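Local structure of geranylgeranyl pyrophosphate synthase (Corynebacterium glutamicum, 3LMD) at residues A[46-51]-A[74-79]; A[111-116]-A[140-145]. The protein probably acts as a trans-prenyltransferase, building polyprenyl diphosphates such as geranylgeranyl or heptaprenyl diphosphate with the help of magnesium ions. All blocks are in the same frame, centred on the assembly; numbering follows the deposited sequence. Where two conformers were deposited one is given.

Interaction 1: A[46-51]-A[74-79]; sequences QVEELL and GKRFRP
Glu-48 and Arg-76 carry the polar half of this contact, a salt bridge in which both carboxylate oxygens gather around a single N-H. From Arg-76, NE donates to Glu-48 OE1 at 3.1 Å with an N-H...O angle of 160°; its second bond, weak and bent, goes to Glu-48 OE2 at 3.0 Å. The groups do not lie flat against each other: carboxylate and guanidinium planes are 61° apart, and NE meets OE1 on its syn side, well out of the carboxylate plane. Glu-48 reaches the bond because its chain folds over at chi2 (-76°), whereas the arm of Arg-76 runs extended from CG to NE. The guanidinium has a second acidic partner, Glu-105 of helix 95-118, which takes NH2.

In the all-helical isoprenyl synthase fold, the contact sets helix 34-55 against the start of helix 77-86, with Arg-76 at the N-cap position of the latter.

Van der Waals packing makes up the rest. Leu-51 and Arg-76 approach tip to tip, placing Leu-51 CD2 over the centre of one guanidinium face, 3.5 Å from Arg-76 CZ. Further along is an apolar pair, Val-47 CG1 touching Pro-79 CB at 3.9 Å, the two side chains crossing at about a right angle. Leu-51 also packs on Ile-106 and Pro-79 on Glu-105, both of helix 95-118.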
# COMPACT_ATOMS: atom_id res chain seq x y z
N GLN A 46 -19.32 17.25 -2.97
CA GLN A 46 -19.58 15.84 -3.19
C GLN A 46 -18.30 14.98 -3.06
O GLN A 46 -18.33 13.88 -2.52
CB GLN A 46 -20.19 15.63 -4.57
CG GLN A 46 -21.57 16.31 -4.75
CD GLN A 46 -22.04 16.25 -6.20
OE1 GLN A 46 -22.39 15.18 -6.70
NE2 GLN A 46 -22.04 17.39 -6.88
N VAL A 47 -17.20 15.49 -3.59
CA VAL A 47 -15.88 14.84 -3.37
C VAL A 47 -15.56 14.76 -1.88
O VAL A 47 -15.15 13.72 -1.37
CB VAL A 47 -14.76 15.68 -4.04
CG1 VAL A 47 -13.39 15.25 -3.56
CG2 VAL A 47 -14.90 15.61 -5.57
N GLU A 48 -15.68 15.89 -1.19
CA GLU A 48 -15.42 15.91 0.23
C GLU A 48 -16.29 14.89 1.00
O GLU A 48 -15.82 14.26 1.94
CB GLU A 48 -15.62 17.31 0.81
CG GLU A 48 -14.59 18.36 0.33
CD GLU A 48 -13.21 18.20 1.01
OE1 GLU A 48 -13.02 17.20 1.74
OE2 GLU A 48 -12.34 19.07 0.83
N GLU A 49 -17.56 14.75 0.63
CA GLU A 49 -18.46 13.83 1.35
C GLU A 49 -18.01 12.40 1.16
O GLU A 49 -17.96 11.63 2.12
CB GLU A 49 -19.93 13.98 0.88
CG GLU A 49 -20.59 15.12 1.66
CD GLU A 49 -21.87 15.66 1.04
OE1 GLU A 49 -22.40 15.05 0.08
OE2 GLU A 49 -22.34 16.72 1.54
N LEU A 50 -17.70 12.04 -0.08
CA LEU A 50 -17.36 10.64 -0.38
C LEU A 50 -15.97 10.32 0.21
O LEU A 50 -15.75 9.23 0.76
CB LEU A 50 -17.46 10.36 -1.89
CG LEU A 50 -17.01 8.96 -2.33
CD1 LEU A 50 -17.80 7.85 -1.57
CD2 LEU A 50 -17.10 8.75 -3.83
N LEU A 51 -15.05 11.27 0.11
CA LEU A 51 -13.76 11.10 0.74
C LEU A 51 -13.92 10.88 2.24
O LEU A 51 -13.34 9.94 2.81
CB LEU A 51 -12.88 12.33 0.44
CG LEU A 51 -11.55 12.35 1.17
CD1 LEU A 51 -10.66 11.24 0.59
CD2 LEU A 51 -10.89 13.75 0.97
N GLY A 74 -8.57 22.29 3.78
CA GLY A 74 -8.99 23.51 3.10
C GLY A 74 -9.44 23.17 1.68
O GLY A 74 -10.49 22.55 1.50
N LYS A 75 -8.66 23.57 0.68
CA LYS A 75 -8.98 23.22 -0.71
C LYS A 75 -7.99 22.22 -1.32
O LYS A 75 -6.77 22.38 -1.23
CB LYS A 75 -9.15 24.47 -1.58
CG LYS A 75 -10.51 25.15 -1.38
CD LYS A 75 -10.82 26.13 -2.49
CE LYS A 75 -12.26 26.62 -2.38
NZ LYS A 75 -12.69 27.39 -3.58
N ARG A 76 -8.54 21.18 -1.93
CA ARG A 76 -7.78 20.03 -2.42
C ARG A 76 -7.50 20.17 -3.92
O ARG A 76 -8.39 19.95 -4.76
CB ARG A 76 -8.59 18.78 -2.16
CG ARG A 76 -9.05 18.63 -0.69
CD ARG A 76 -9.61 17.24 -0.40
NE ARG A 76 -10.04 17.12 0.99
CZ ARG A 76 -9.26 16.67 1.97
NH1 ARG A 76 -9.73 16.61 3.21
NH2 ARG A 76 -8.01 16.26 1.71
N PHE A 77 -6.27 20.54 -4.27
CA PHE A 77 -5.97 20.84 -5.68
C PHE A 77 -6.19 19.68 -6.66
O PHE A 77 -6.69 19.87 -7.78
CB PHE A 77 -4.52 21.34 -5.84
CG PHE A 77 -4.17 21.58 -7.28
CD1 PHE A 77 -3.49 20.62 -8.02
CD2 PHE A 77 -4.61 22.72 -7.92
CE1 PHE A 77 -3.22 20.83 -9.39
CE2 PHE A 77 -4.35 22.93 -9.26
CZ PHE A 77 -3.65 21.99 -9.99
N ARG A 78 -5.77 18.48 -6.27
CA ARG A 78 -5.84 17.35 -7.22
C ARG A 78 -7.27 16.99 -7.62
O ARG A 78 -7.55 16.81 -8.83
CB ARG A 78 -5.09 16.14 -6.68
CG ARG A 78 -3.60 16.45 -6.54
CD ARG A 78 -2.84 15.42 -5.67
NE ARG A 78 -1.44 15.85 -5.56
CZ ARG A 78 -1.02 16.81 -4.74
NH1 ARG A 78 -1.89 17.40 -3.92
NH2 ARG A 78 0.27 17.14 -4.69
N PRO A 79 -8.19 16.88 -6.64
CA PRO A 79 -9.57 16.63 -7.09
C PRO A 79 -10.14 17.82 -7.87
O PRO A 79 -10.89 17.60 -8.82
CB PRO A 79 -10.35 16.36 -5.80
CG PRO A 79 -9.37 16.58 -4.64
CD PRO A 79 -7.99 16.63 -5.19

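Interaction 2: A[111-116]-A[140-145]; sequences TLYHDD and ILAGDI
Tyr-113 and His-114 meet Ile-140, Ala-142, Gly-143 and Asp-144 in a buried, nearly antiparallel helix pair, joining helix 95-118 to helix 132-157 close to the second subunit. The segment axes approach to 8.0 Å with 161° between their directions, and the CA atoms of Tyr-113 and Gly-143 come within 5.4 Å.

His-114, described here in one of its two conformers, spans the interface edge-on. With CG beside its own backbone N (chi1 -74°), the ring projects between the helices, and NE2 donates to Asp-144 OD1 at 3.1 Å. This acceptor lies in the ring plane, but its carboxylate stands nearly perpendicular to the ring, and the N-H...O angle is 139°. At the same edge, CE1 faces Ile-140 O at a separation so short that it is doubtful; it also comes 3.6 Å from Gly-143 CA, so the ring packs close to the backbone of the second helix. In this conformer His-114 ND1 is buried without a modelled partner. Tyr-113 CD2 touches Ala-142 CB at 4.1 Å.

His-114 and Asp-144 of the second subunit pack onto Asp-144 and His-114 here. Asp-115, a calcium ligand in a structure of this protein, begins the first aspartate-rich motif (DDxxD) of trans-prenyl synthases.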
# COMPACT_ATOMS: atom_id res chain seq x y z
N THR A 111 0.07 8.29 0.28
CA THR A 111 1.43 8.69 -0.07
C THR A 111 2.11 9.54 0.98
O THR A 111 3.26 9.28 1.36
CB THR A 111 1.30 9.49 -1.38
OG1 THR A 111 1.71 8.66 -2.46
CG2 THR A 111 2.05 10.82 -1.34
N LEU A 112 1.39 10.56 1.44
CA LEU A 112 1.84 11.39 2.54
C LEU A 112 2.08 10.61 3.81
O LEU A 112 3.07 10.83 4.51
CB LEU A 112 0.83 12.49 2.85
CG LEU A 112 0.81 13.67 1.87
CD1 LEU A 112 -0.33 14.65 2.25
CD2 LEU A 112 2.17 14.39 1.83
N TYR A 113 1.16 9.74 4.16
CA TYR A 113 1.32 8.98 5.40
C TYR A 113 2.58 8.13 5.34
O TYR A 113 3.32 8.05 6.33
CB TYR A 113 0.07 8.17 5.70
CG TYR A 113 -1.13 9.07 5.82
CD1 TYR A 113 -0.97 10.46 5.85
CD2 TYR A 113 -2.42 8.56 5.90
CE1 TYR A 113 -2.06 11.32 5.96
CE2 TYR A 113 -3.53 9.42 6.01
CZ TYR A 113 -3.33 10.80 6.05
OH TYR A 113 -4.40 11.67 6.15
N HIS A 114 2.87 7.51 4.20
CA HIS A 114 4.11 6.72 4.09
C HIS A 114 5.35 7.61 4.00
O HIS A 114 6.41 7.27 4.51
CB HIS A 114 4.06 5.76 2.90
CG HIS A 114 3.17 4.58 3.11
ND1 HIS A 114 2.34 4.45 4.21
CD2 HIS A 114 2.97 3.47 2.36
CE1 HIS A 114 1.68 3.31 4.12
NE2 HIS A 114 2.04 2.69 3.01
N ASP A 115 5.22 8.73 3.32
CA ASP A 115 6.30 9.72 3.27
C ASP A 115 6.68 10.23 4.64
O ASP A 115 7.86 10.33 4.95
CB ASP A 115 5.91 10.93 2.44
CG ASP A 115 6.42 10.85 1.05
OD1 ASP A 115 7.28 9.99 0.80
OD2 ASP A 115 5.98 11.67 0.21
N ASP A 116 5.68 10.64 5.41
CA ASP A 116 5.93 11.22 6.74
C ASP A 116 6.68 10.25 7.66
O ASP A 116 7.53 10.67 8.45
CB ASP A 116 4.62 11.69 7.39
CG ASP A 116 3.97 12.87 6.65
OD1 ASP A 116 4.52 13.36 5.62
OD2 ASP A 116 2.90 13.32 7.11
N ILE A 140 1.86 3.73 8.79
CA ILE A 140 2.04 2.77 7.70
C ILE A 140 0.69 2.12 7.42
O ILE A 140 0.28 1.97 6.27
CB ILE A 140 3.01 1.69 8.09
CG1 ILE A 140 4.43 2.28 8.15
CG2 ILE A 140 3.01 0.54 7.04
CD1 ILE A 140 5.45 1.26 8.82
N LEU A 141 0.01 1.72 8.50
CA LEU A 141 -1.26 1.03 8.36
C LEU A 141 -2.37 1.97 7.90
O LEU A 141 -3.27 1.56 7.14
CB LEU A 141 -1.66 0.30 9.65
CG LEU A 141 -0.69 -0.85 10.02
CD1 LEU A 141 -1.15 -1.51 11.33
CD2 LEU A 141 -0.61 -1.87 8.91
N ALA A 142 -2.34 3.22 8.33
CA ALA A 142 -3.32 4.19 7.81
C ALA A 142 -3.16 4.35 6.28
O ALA A 142 -4.14 4.41 5.52
CB ALA A 142 -3.17 5.54 8.51
N GLY A 143 -1.91 4.44 5.82
CA GLY A 143 -1.66 4.55 4.39
C GLY A 143 -2.20 3.31 3.69
O GLY A 143 -2.85 3.41 2.65
N ASP A 144 -1.98 2.13 4.27
CA ASP A 144 -2.44 0.89 3.62
C ASP A 144 -3.98 0.77 3.54
O ASP A 144 -4.53 0.28 2.53
CB ASP A 144 -1.88 -0.35 4.33
CG ASP A 144 -0.37 -0.50 4.13
OD1 ASP A 144 0.21 0.25 3.31
OD2 ASP A 144 0.25 -1.35 4.79
N ILE A 145 -4.67 1.15 4.62
CA ILE A 145 -6.12 0.99 4.58
C ILE A 145 -6.68 2.01 3.58
O ILE A 145 -7.67 1.72 2.90
CB ILE A 145 -6.82 1.14 5.99
CG1 ILE A 145 -8.28 0.66 5.90
CG2 ILE A 145 -6.77 2.61 6.53
CD1 ILE A 145 -8.45 -0.87 5.87

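Helix 95-118 ties the two contacts together. Near Glu-105 it supplies the second acidic partner of Arg-76 in interaction 1, and two to three turns later its 111-116 segment forms one side of interaction 2. The contacts follow in series along the chain and do not touch: their centres are 18 Å apart and their nearest atoms about 7 Å. Interaction 1 lies away from the metal-binding residues and meets no other chain, whereas interaction 2 contains Asp-115 and reaches the second subunit. The side chain of His-114 is about 9 Å from that of Asp-119, which also binds that calcium in a structure of this protein; the site is empty in this chain.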